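PDB 6GNE: probable starch synthase 4, chloroplastic/amyloplastic from Arabidopsis thaliana, which is a probable plant starch synthase of the GT-B glycosyltransferase class, built from two Rossmann-like domains around a cleft that holds adenosine-5'-diphosphate and a glycan. Local coordinates for residues V226-P231 / K255-I260; G259-I264 / E397-T402. All coordinates share one frame; numbering follows the deposited sequence.

Interaction 1 (V226-P231 / K255-I260); sequences VTTVSP and KKFIGI. With AC1 (4,6-dideoxy-4-{[(1S,4R,5S,6S)-4,5,6-trihydroxy-3-(hydroxymethyl)cyclohex-2-en-1-yl]amino}-alpha-D-glucopyranose), chain C.
Val226 and Phe257 sit side by side on one face of a parallel strand pair, and their side chains cross obliquely, Val226 CG1 meeting Phe257 CD1 at 3.9 Å. Phe257 CG lies anti to the backbone N (chi1 178°), and from there the ring extends beside strand 226-228. Val226 O comes to its edge, near the ring plane, while Thr228 CG2 approaches the far end at an oblique angle, 3.7 Å from Phe257 CZ. On the other face Thr227 CG2 rests 4.1 Å from Ile258 CG2. Val226 CG2 also touches CE of Lys256, whose chain, extended beyond CG, takes NZ to a hydrogen bond with Ser223 O. Between the two faces, backbone hydrogen bonds run from Val226 N to Lys256 O, Ile258 N to Val226 O and Thr228 N to Ile258 O. A fourth, Ile260 N to Thr228 O, is 2.8 Å long. Past the ladder Val229 turns its side chain from the strand, with CG1 3.4 Å from AC1 O6B. Strand 257-259 pairs with 225-228, which is joined to 169-174 on its other side. Helix 231-238, with Ser230 at its N-cap, covers the Phe257 face through Ala234 and Val237; helix 484-499 packs on Ile258 and Ile260.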
ATOM      1  N   VAL A 226      -9.794  13.162  -6.973  1.00 39.18           N
ATOM      2  CA  VAL A 226      -8.598  12.959  -6.139  1.00 37.58           C
ATOM      3  C   VAL A 226      -8.982  12.215  -4.898  1.00 36.67           C
ATOM      4  O   VAL A 226      -9.842  12.679  -4.151  1.00 37.92           O
ATOM      5  CB  VAL A 226      -7.947  14.299  -5.715  1.00 38.78           C
ATOM      6  CG1 VAL A 226      -6.630  14.020  -4.984  1.00 37.32           C
ATOM      7  CG2 VAL A 226      -7.771  15.252  -6.933  1.00 40.58           C
ATOM      8  N   THR A 227      -8.352  11.065  -4.640  1.00 35.76           N
ATOM      9  CA  THR A 227      -8.602  10.330  -3.377  1.00 34.79           C
ATOM     10  C   THR A 227      -7.343  10.064  -2.588  1.00 33.70           C
ATOM     11  O   THR A 227      -6.231  10.147  -3.100  1.00 32.54           O
ATOM     12  CB  THR A 227      -9.351   8.978  -3.570  1.00 34.03           C
ATOM     13  OG1 THR A 227      -8.435   7.936  -3.943  1.00 33.29           O
ATOM     14  CG2 THR A 227     -10.452   9.109  -4.619  1.00 35.63           C
ATOM     15  N   THR A 228      -7.557   9.771  -1.308  1.00 33.85           N
ATOM     16  CA  THR A 228      -6.566   9.110  -0.487  1.00 32.95           C
ATOM     17  C   THR A 228      -7.225   7.947   0.237  1.00 32.33           C
ATOM     18  O   THR A 228      -8.421   7.692   0.087  1.00 32.82           O
ATOM     19  CB  THR A 228      -5.818  10.065   0.451  1.00 32.76           C
ATOM     20  OG1 THR A 228      -4.722   9.369   1.031  1.00 31.48           O
ATOM     21  CG2 THR A 228      -6.715  10.610   1.540  1.00 33.54           C
ATOM     22  N   VAL A 229      -6.436   7.259   1.030  1.00 31.11           N
ATOM     23  CA  VAL A 229      -6.724   5.881   1.357  1.00 31.19           C
ATOM     24  C   VAL A 229      -7.423   5.636   2.729  1.00 31.53           C
ATOM     25  O   VAL A 229      -7.619   4.453   3.117  1.00 30.08           O
ATOM     26  CB  VAL A 229      -5.452   5.033   1.159  1.00 30.42           C
ATOM     27  CG1 VAL A 229      -5.121   5.003  -0.337  1.00 30.98           C
ATOM     28  CG2 VAL A 229      -4.272   5.593   1.962  1.00 29.52           C
ATOM     29  N   SER A 230      -7.846   6.715   3.416  1.00 32.03           N
ATOM     30  CA  SER A 230      -8.803   6.569   4.531  1.00 33.13           C
ATOM     31  C   SER A 230      -9.477   7.884   4.868  1.00 34.69           C
ATOM     32  O   SER A 230      -8.870   8.921   4.719  1.00 36.43           O
ATOM     33  CB  SER A 230      -8.116   6.018   5.795  1.00 32.01           C
ATOM     34  OG  SER A 230      -7.236   6.980   6.359  1.00 32.49           O
ATOM     35  N   PRO A 231     -10.730   7.848   5.332  1.00 36.70           N
ATOM     36  CA  PRO A 231     -11.391   9.118   5.746  1.00 39.07           C
ATOM     37  C   PRO A 231     -10.594   9.949   6.799  1.00 39.35           C
ATOM     38  O   PRO A 231     -10.467  11.175   6.658  1.00 40.84           O
ATOM     39  CB  PRO A 231     -12.730   8.649   6.350  1.00 38.92           C
ATOM     40  CG  PRO A 231     -12.978   7.285   5.793  1.00 37.96           C
ATOM     41  CD  PRO A 231     -11.648   6.690   5.412  1.00 36.67           C
ATOM     42  N   LYS A 255     -13.930  19.883  -2.768  1.00 55.93           N
ATOM     43  CA  LYS A 255     -15.114  19.297  -3.423  1.00 57.51           C
ATOM     44  C   LYS A 255     -14.850  17.957  -4.169  1.00 54.38           C
ATOM     45  O   LYS A 255     -15.719  17.102  -4.193  1.00 54.27           O
ATOM     46  CB  LYS A 255     -15.722  20.258  -4.450  1.00 62.40           C
ATOM     47  CG  LYS A 255     -16.395  21.586  -4.020  1.00 67.19           C
ATOM     48  CD  LYS A 255     -17.036  22.189  -5.296  1.00 71.70           C
ATOM     49  CE  LYS A 255     -16.887  23.721  -5.501  1.00 76.03           C
ATOM     50  NZ  LYS A 255     -17.891  24.563  -4.778  1.00 78.87           N
ATOM     51  N   LYS A 256     -13.680  17.820  -4.791  1.00 51.72           N
ATOM     52  CA  LYS A 256     -13.314  16.624  -5.561  1.00 49.06           C
ATOM     53  C   LYS A 256     -12.353  15.672  -4.827  1.00 45.99           C
ATOM     54  O   LYS A 256     -11.966  14.652  -5.403  1.00 43.58           O
ATOM     55  CB  LYS A 256     -12.726  17.002  -6.930  1.00 49.80           C
ATOM     56  CG  LYS A 256     -11.323  17.582  -6.899  1.00 49.47           C
ATOM     57  CD  LYS A 256     -10.929  18.208  -8.244  1.00 50.15           C
ATOM     58  CE  LYS A 256      -9.471  18.658  -8.190  1.00 49.75           C
ATOM     59  NZ  LYS A 256      -8.962  19.084  -9.522  1.00 50.35           N
ATOM     60  N   PHE A 257     -12.011  16.002  -3.576  1.00 45.01           N
ATOM     61  CA  PHE A 257     -11.075  15.234  -2.743  1.00 43.25           C
ATOM     62  C   PHE A 257     -11.828  14.428  -1.717  1.00 42.94           C
ATOM     63  O   PHE A 257     -12.597  14.967  -0.940  1.00 43.70           O
ATOM     64  CB  PHE A 257     -10.106  16.160  -1.993  1.00 43.20           C
ATOM     65  CG  PHE A 257      -9.134  15.445  -1.080  1.00 40.55           C
ATOM     66  CD1 PHE A 257      -8.375  14.376  -1.532  1.00 39.04           C
ATOM     67  CD2 PHE A 257      -8.955  15.879   0.233  1.00 40.27           C
ATOM     68  CE1 PHE A 257      -7.472  13.738  -0.681  1.00 37.69           C
ATOM     69  CE2 PHE A 257      -8.042  15.266   1.065  1.00 38.50           C
ATOM     70  CZ  PHE A 257      -7.311  14.180   0.618  1.00 37.45           C
ATOM     71  N   ILE A 258     -11.591  13.134  -1.685  1.00 43.64           N
ATOM     72  CA  ILE A 258     -12.273  12.292  -0.714  1.00 44.35           C
ATOM     73  C   ILE A 258     -11.379  11.136  -0.262  1.00 41.34           C
ATOM     74  O   ILE A 258     -10.609  10.634  -1.035  1.00 39.96           O
ATOM     75  CB  ILE A 258     -13.635  11.817  -1.261  1.00 46.30           C
ATOM     76  CG1 ILE A 258     -14.450  11.134  -0.158  1.00 47.54           C
ATOM     77  CG2 ILE A 258     -13.450  10.927  -2.480  1.00 45.92           C
ATOM     78  CD1 ILE A 258     -15.942  11.203  -0.408  1.00 50.18           C
ATOM     79  N   GLY A 259     -11.499  10.761   1.003  1.00 40.70           N
ATOM     80  CA  GLY A 259     -10.752   9.663   1.578  1.00 39.96           C
ATOM     81  C   GLY A 259     -11.599   8.412   1.606  1.00 39.72           C
ATOM     82  O   GLY A 259     -12.707   8.442   2.109  1.00 40.49           O
ATOM     83  N   ILE A 260     -11.066   7.314   1.070  1.00 38.80           N
ATOM     84  CA  ILE A 260     -11.790   6.047   0.973  1.00 38.78           C
ATOM     85  C   ILE A 260     -10.886   4.950   1.524  1.00 36.73           C
ATOM     86  O   ILE A 260      -9.786   4.712   0.989  1.00 34.10           O
ATOM     87  CB  ILE A 260     -12.131   5.689  -0.489  1.00 40.33           C
ATOM     88  CG1 ILE A 260     -13.112   6.691  -1.095  1.00 42.91           C
ATOM     89  CG2 ILE A 260     -12.723   4.283  -0.580  1.00 40.55           C
ATOM     90  CD1 ILE A 260     -13.229   6.569  -2.618  1.00 44.05           C
TER
HETATM   91  C1  AC1 C   3       5.651   3.922  -1.809  1.00 35.38           C
HETATM   92  O2  AC1 C   3       4.424   5.888  -2.525  1.00 35.07           O
HETATM   93  C2  AC1 C   3       4.285   4.611  -1.879  1.00 36.38           C
HETATM   94  C4A AC1 C   3      -1.136   2.702   2.729  1.00 31.44           C
HETATM   95  C3  AC1 C   3       3.636   4.720  -0.490  1.00 35.52           C
HETATM   96  O3  AC1 C   3       2.349   5.316  -0.672  1.00 35.84           O
HETATM   97  C4  AC1 C   3       3.550   3.333   0.155  1.00 34.55           C
HETATM   98  N4A AC1 C   3       2.872   3.300   1.463  1.00 35.55           N
HETATM   99  C5  AC1 C   3       4.989   2.815   0.232  1.00 34.19           C
HETATM  100  O5  AC1 C   3       5.525   2.695  -1.088  1.00 35.06           O
HETATM  101  C6  AC1 C   3       5.103   1.430   0.845  1.00 34.74           C
HETATM  102  C1B AC1 C   3       1.467   3.673   1.680  1.00 33.90           C
HETATM  103  C2B AC1 C   3       1.080   3.848   3.171  1.00 33.60           C
HETATM  104  O2B AC1 C   3       2.213   3.851   4.061  1.00 33.02           O
HETATM  105  C3B AC1 C   3       0.044   2.851   3.678  1.00 32.53           C
HETATM  106  O3B AC1 C   3      -0.497   3.400   4.877  1.00 33.96           O
HETATM  107  O4  AC1 C   3      -2.008   1.685   3.226  1.00 29.01           O
HETATM  108  C5B AC1 C   3      -0.685   2.410   1.329  1.00 30.56           C
HETATM  109  C7B AC1 C   3       0.515   2.800   0.886  1.00 31.82           C
HETATM  110  C6B AC1 C   3      -1.625   1.716   0.372  1.00 30.70           C
HETATM  111  O6B AC1 C   3      -2.789   2.517   0.134  1.00 29.58           O

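Interaction 2 (G259-I264 / E397-T402); sequences GILNGI and EPCGLT. With AC1 (4,6-dideoxy-4-{[(1S,4R,5S,6S)-4,5,6-trihydroxy-3-(hydroxymethyl)cyclohex-2-en-1-yl]amino}-alpha-D-glucopyranose), chain C; ADP (adenosine-5'-diphosphate), chain F.
Cys399 and Asn262 form the close part of this contact: Cys399 SG lies 3.6 Å from Asn262 CB, and Asn262 OD1 is as near to Cys399 CB. The sulphur gets there with SG anti to the backbone N (chi1 -177°), and Leu261 CD1 touches it as well, at 3.7 Å. Leu401 adds its CD2 methyl, 3.7 Å from Asn262 CB. Two loops thus meet in the cleft of a GT-B fold, one following strand 257-259, the other leading into helix 402-408 of the second Rossmann-like domain; both reach AC1, and 397-402 also reaches ADP. Asn262 OD1 accepts a 2.7 Å hydrogen bond from AC1 O6B. Glu397 OE1 accepts another from AC1 O3B and forms a salt bridge with Lys322; the same O3B accepts a hydrogen bond from Cys399 N, and Gly400 N gives one to AC1 O4. Leu401 N points almost straight (177°) at ADP O1A, which Thr402 N joins only weakly at the start of the helix. Packing is looser around Ile264, whose CG2 stays 4.2 Å from both Leu401 O and CD2, with Met404 and Ile405 also against its side chain. Leu261 is partly exposed although CD1 touches the sulphur, and its carbonyl O is hydrogen-bonded to Ser486 OG.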
ATOM      1  N   GLY A 259     -11.499  10.761   1.003  1.00 40.70           N
ATOM      2  CA  GLY A 259     -10.752   9.663   1.578  1.00 39.96           C
ATOM      3  C   GLY A 259     -11.599   8.412   1.606  1.00 39.72           C
ATOM      4  O   GLY A 259     -12.707   8.442   2.109  1.00 40.49           O
ATOM      5  N   ILE A 260     -11.066   7.314   1.070  1.00 38.80           N
ATOM      6  CA  ILE A 260     -11.790   6.047   0.973  1.00 38.78           C
ATOM      7  C   ILE A 260     -10.886   4.950   1.524  1.00 36.73           C
ATOM      8  O   ILE A 260      -9.786   4.712   0.989  1.00 34.10           O
ATOM      9  CB  ILE A 260     -12.131   5.689  -0.489  1.00 40.33           C
ATOM     10  CG1 ILE A 260     -13.112   6.691  -1.095  1.00 42.91           C
ATOM     11  CG2 ILE A 260     -12.723   4.283  -0.580  1.00 40.55           C
ATOM     12  CD1 ILE A 260     -13.229   6.569  -2.618  1.00 44.05           C
ATOM     13  N   LEU A 261     -11.383   4.269   2.554  1.00 36.50           N
ATOM     14  CA  LEU A 261     -10.633   3.211   3.234  1.00 35.55           C
ATOM     15  C   LEU A 261     -10.345   2.074   2.277  1.00 34.86           C
ATOM     16  O   LEU A 261     -11.273   1.521   1.687  1.00 34.75           O
ATOM     17  CB  LEU A 261     -11.408   2.678   4.449  1.00 35.51           C
ATOM     18  CG  LEU A 261     -10.633   1.796   5.436  1.00 34.81           C
ATOM     19  CD1 LEU A 261      -9.446   2.511   6.106  1.00 33.58           C
ATOM     20  CD2 LEU A 261     -11.620   1.260   6.469  1.00 35.10           C
ATOM     21  N   ASN A 262      -9.061   1.747   2.106  1.00 34.26           N
ATOM     22  CA  ASN A 262      -8.678   0.580   1.303  1.00 34.74           C
ATOM     23  C   ASN A 262      -9.393  -0.693   1.838  1.00 35.82           C
ATOM     24  O   ASN A 262      -9.613  -0.839   3.055  1.00 35.10           O
ATOM     25  CB  ASN A 262      -7.173   0.316   1.371  1.00 33.87           C
ATOM     26  CG  ASN A 262      -6.329   1.375   0.704  1.00 34.05           C
ATOM     27  OD1 ASN A 262      -5.155   1.529   1.065  1.00 34.19           O
ATOM     28  ND2 ASN A 262      -6.866   2.051  -0.312  1.00 33.51           N
ATOM     29  N   GLY A 263      -9.794  -1.575   0.932  1.00 35.89           N
ATOM     30  CA  GLY A 263      -9.975  -2.977   1.272  1.00 36.55           C
ATOM     31  C   GLY A 263      -8.687  -3.773   1.080  1.00 35.87           C
ATOM     32  O   GLY A 263      -7.621  -3.223   0.797  1.00 35.07           O
ATOM     33  N   ILE A 264      -8.803  -5.082   1.277  1.00 37.14           N
ATOM     34  CA  ILE A 264      -7.772  -6.060   0.909  1.00 36.32           C
ATOM     35  C   ILE A 264      -8.420  -7.114   0.025  1.00 37.00           C
ATOM     36  O   ILE A 264      -9.653  -7.344   0.073  1.00 34.68           O
ATOM     37  CB  ILE A 264      -7.101  -6.742   2.134  1.00 35.92           C
ATOM     38  CG1 ILE A 264      -8.103  -7.525   2.981  1.00 36.63           C
ATOM     39  CG2 ILE A 264      -6.411  -5.707   3.016  1.00 35.63           C
ATOM     40  CD1 ILE A 264      -7.454  -8.365   4.055  1.00 36.44           C
ATOM     41  N   GLU A 397      -0.260   6.821   9.528  1.00 31.72           N
ATOM     42  CA  GLU A 397      -0.600   5.691   8.708  1.00 31.64           C
ATOM     43  C   GLU A 397      -1.791   6.058   7.784  1.00 32.57           C
ATOM     44  O   GLU A 397      -2.953   6.028   8.210  1.00 33.15           O
ATOM     45  CB  GLU A 397      -0.916   4.480   9.590  1.00 30.53           C
ATOM     46  CG  GLU A 397      -0.909   3.152   8.860  1.00 29.75           C
ATOM     47  CD  GLU A 397       0.467   2.735   8.381  1.00 29.67           C
ATOM     48  OE1 GLU A 397       0.658   2.654   7.176  1.00 31.05           O
ATOM     49  OE2 GLU A 397       1.375   2.480   9.192  1.00 30.86           O
ATOM     50  N   PRO A 398      -1.493   6.411   6.514  1.00 32.02           N
ATOM     51  CA  PRO A 398      -2.503   6.751   5.531  1.00 31.86           C
ATOM     52  C   PRO A 398      -3.658   5.774   5.489  1.00 31.31           C
ATOM     53  O   PRO A 398      -4.813   6.182   5.487  1.00 30.12           O
ATOM     54  CB  PRO A 398      -1.717   6.721   4.223  1.00 33.20           C
ATOM     55  CG  PRO A 398      -0.335   7.158   4.604  1.00 33.49           C
ATOM     56  CD  PRO A 398      -0.125   6.586   5.979  1.00 32.61           C
ATOM     57  N   CYS A 399      -3.326   4.483   5.458  1.00 30.95           N
ATOM     58  CA  CYS A 399      -4.320   3.446   5.650  1.00 30.98           C
ATOM     59  C   CYS A 399      -3.785   2.291   6.498  1.00 30.55           C
ATOM     60  O   CYS A 399      -4.251   2.052   7.610  1.00 30.78           O
ATOM     61  CB  CYS A 399      -4.850   2.923   4.343  1.00 31.23           C
ATOM     62  SG  CYS A 399      -6.160   1.684   4.567  1.00 33.05           S
ATOM     63  N   GLY A 400      -2.822   1.571   5.957  1.00 30.14           N
ATOM     64  CA  GLY A 400      -2.370   0.331   6.545  1.00 29.65           C
ATOM     65  C   GLY A 400      -3.286  -0.816   6.139  1.00 29.49           C
ATOM     66  O   GLY A 400      -4.516  -0.728   6.225  1.00 28.87           O
ATOM     67  N   LEU A 401      -2.663  -1.883   5.667  1.00 29.55           N
ATOM     68  CA  LEU A 401      -3.338  -3.101   5.267  1.00 28.93           C
ATOM     69  C   LEU A 401      -3.061  -4.266   6.216  1.00 28.80           C
ATOM     70  O   LEU A 401      -3.887  -5.194   6.342  1.00 28.38           O
ATOM     71  CB  LEU A 401      -2.890  -3.474   3.864  1.00 28.96           C
ATOM     72  CG  LEU A 401      -3.082  -2.425   2.777  1.00 29.47           C
ATOM     73  CD1 LEU A 401      -2.660  -3.017   1.437  1.00 30.68           C
ATOM     74  CD2 LEU A 401      -4.517  -1.947   2.696  1.00 30.30           C
ATOM     75  N   THR A 402      -1.908  -4.229   6.890  1.00 28.44           N
ATOM     76  CA  THR A 402      -1.485  -5.356   7.708  1.00 29.43           C
ATOM     77  C   THR A 402      -2.449  -5.653   8.872  1.00 28.88           C
ATOM     78  O   THR A 402      -2.647  -6.813   9.235  1.00 28.03           O
ATOM     79  CB  THR A 402      -0.096  -5.125   8.245  1.00 30.16           C
ATOM     80  OG1 THR A 402      -0.090  -3.926   9.038  1.00 29.23           O
ATOM     81  CG2 THR A 402       0.939  -5.047   7.085  1.00 30.96           C
TER
HETATM   82  C1  AC1 C   3       5.651   3.922  -1.809  1.00 35.38           C
HETATM   83  O2  AC1 C   3       4.424   5.888  -2.525  1.00 35.07           O
HETATM   84  C2  AC1 C   3       4.285   4.611  -1.879  1.00 36.38           C
HETATM   85  C4A AC1 C   3      -1.136   2.702   2.729  1.00 31.44           C
HETATM   86  C3  AC1 C   3       3.636   4.720  -0.490  1.00 35.52           C
HETATM   87  O3  AC1 C   3       2.349   5.316  -0.672  1.00 35.84           O
HETATM   88  C4  AC1 C   3       3.550   3.333   0.155  1.00 34.55           C
HETATM   89  N4A AC1 C   3       2.872   3.300   1.463  1.00 35.55           N
HETATM   90  C5  AC1 C   3       4.989   2.815   0.232  1.00 34.19           C
HETATM   91  O5  AC1 C   3       5.525   2.695  -1.088  1.00 35.06           O
HETATM   92  C6  AC1 C   3       5.103   1.430   0.845  1.00 34.74           C
HETATM   93  C1B AC1 C   3       1.467   3.673   1.680  1.00 33.90           C
HETATM   94  C2B AC1 C   3       1.080   3.848   3.171  1.00 33.60           C
HETATM   95  O2B AC1 C   3       2.213   3.851   4.061  1.00 33.02           O
HETATM   96  C3B AC1 C   3       0.044   2.851   3.678  1.00 32.53           C
HETATM   97  O3B AC1 C   3      -0.497   3.400   4.877  1.00 33.96           O
HETATM   98  O4  AC1 C   3      -2.008   1.685   3.226  1.00 29.01           O
HETATM   99  C5B AC1 C   3      -0.685   2.410   1.329  1.00 30.56           C
HETATM  100  C7B AC1 C   3       0.515   2.800   0.886  1.00 31.82           C
HETATM  101  C6B AC1 C   3      -1.625   1.716   0.372  1.00 30.70           C
HETATM  102  O6B AC1 C   3      -2.789   2.517   0.134  1.00 29.58           O
HETATM  103  PB  ADP F 601       3.092   0.266   3.663  1.00 27.46           P
HETATM  104  O1B ADP F 601       2.371   0.547   2.378  1.00 28.85           O
HETATM  105  O2B ADP F 601       4.236  -0.703   3.592  1.00 27.40           O
HETATM  106  O3B ADP F 601       3.500   1.551   4.346  1.00 28.09           O
HETATM  107  PA  ADP F 601       0.699  -1.248   4.216  1.00 28.50           P
HETATM  108  O1A ADP F 601       0.161  -1.839   5.487  1.00 29.64           O
HETATM  109  O2A ADP F 601      -0.272  -0.380   3.457  1.00 30.69           O
HETATM  110  O3A ADP F 601       2.032  -0.450   4.638  1.00 27.33           O
HETATM  111  O5' ADP F 601       1.206  -2.390   3.207  1.00 28.95           O
HETATM  112  C5' ADP F 601       2.196  -3.350   3.579  1.00 29.36           C
HETATM  113  C4' ADP F 601       2.177  -4.636   2.732  1.00 28.85           C
HETATM  114  O4' ADP F 601       3.516  -5.124   2.559  1.00 28.56           O
HETATM  115  C3' ADP F 601       1.448  -5.785   3.399  1.00 28.13           C
HETATM  116  O3' ADP F 601       0.977  -6.666   2.394  1.00 27.88           O
HETATM  117  C2' ADP F 601       2.528  -6.482   4.185  1.00 27.70           C
HETATM  118  O2' ADP F 601       2.226  -7.839   4.455  1.00 28.75           O
HETATM  119  C1' ADP F 601       3.686  -6.367   3.239  1.00 28.36           C
HETATM  120  N9  ADP F 601       5.006  -6.351   3.905  1.00 29.82           N
HETATM  121  C8  ADP F 601       5.582  -5.323   4.539  1.00 29.22           C
HETATM  122  N7  ADP F 601       6.814  -5.667   4.978  1.00 29.29           N
HETATM  123  C5  ADP F 601       7.043  -6.940   4.619  1.00 29.69           C
HETATM  124  C6  ADP F 601       8.149  -7.936   4.773  1.00 29.92           C
HETATM  125  N6  ADP F 601       9.283  -7.600   5.437  1.00 28.33           N
HETATM  126  N1  ADP F 601       7.959  -9.173   4.231  1.00 29.74           N
HETATM  127  C2  ADP F 601       6.805  -9.491   3.590  1.00 30.03           C
HETATM  128  N3  ADP F 601       5.780  -8.639   3.431  1.00 29.05           N
HETATM  129  C4  ADP F 601       5.840  -7.382   3.915  1.00 29.65           C

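Overall arrangement
Following the chain from the N terminus, strand 225-228 comes first, and interaction 1 closes a short, mostly helical loop when 255-260 returns beside 226-231. Gly259 and Ile260 belong to both contacts, so the chain passes from the first into the second without a break. Interaction 2 then closes a much longer loop, with 132 residues between its segments, when 397-402 arrives from the second domain. The loops follow one another, overlapping only at the shared residues. The turn after strand 225-228 touches both segments of interaction 2, with probable hydrogen bonds between Ser230 OG and Pro398 O and from Asn262 N to Val229 O. Interaction 1 thus adds strand 257-259 to the sheet of the first domain, interaction 2 joins that domain to the second, and AC1 touches both.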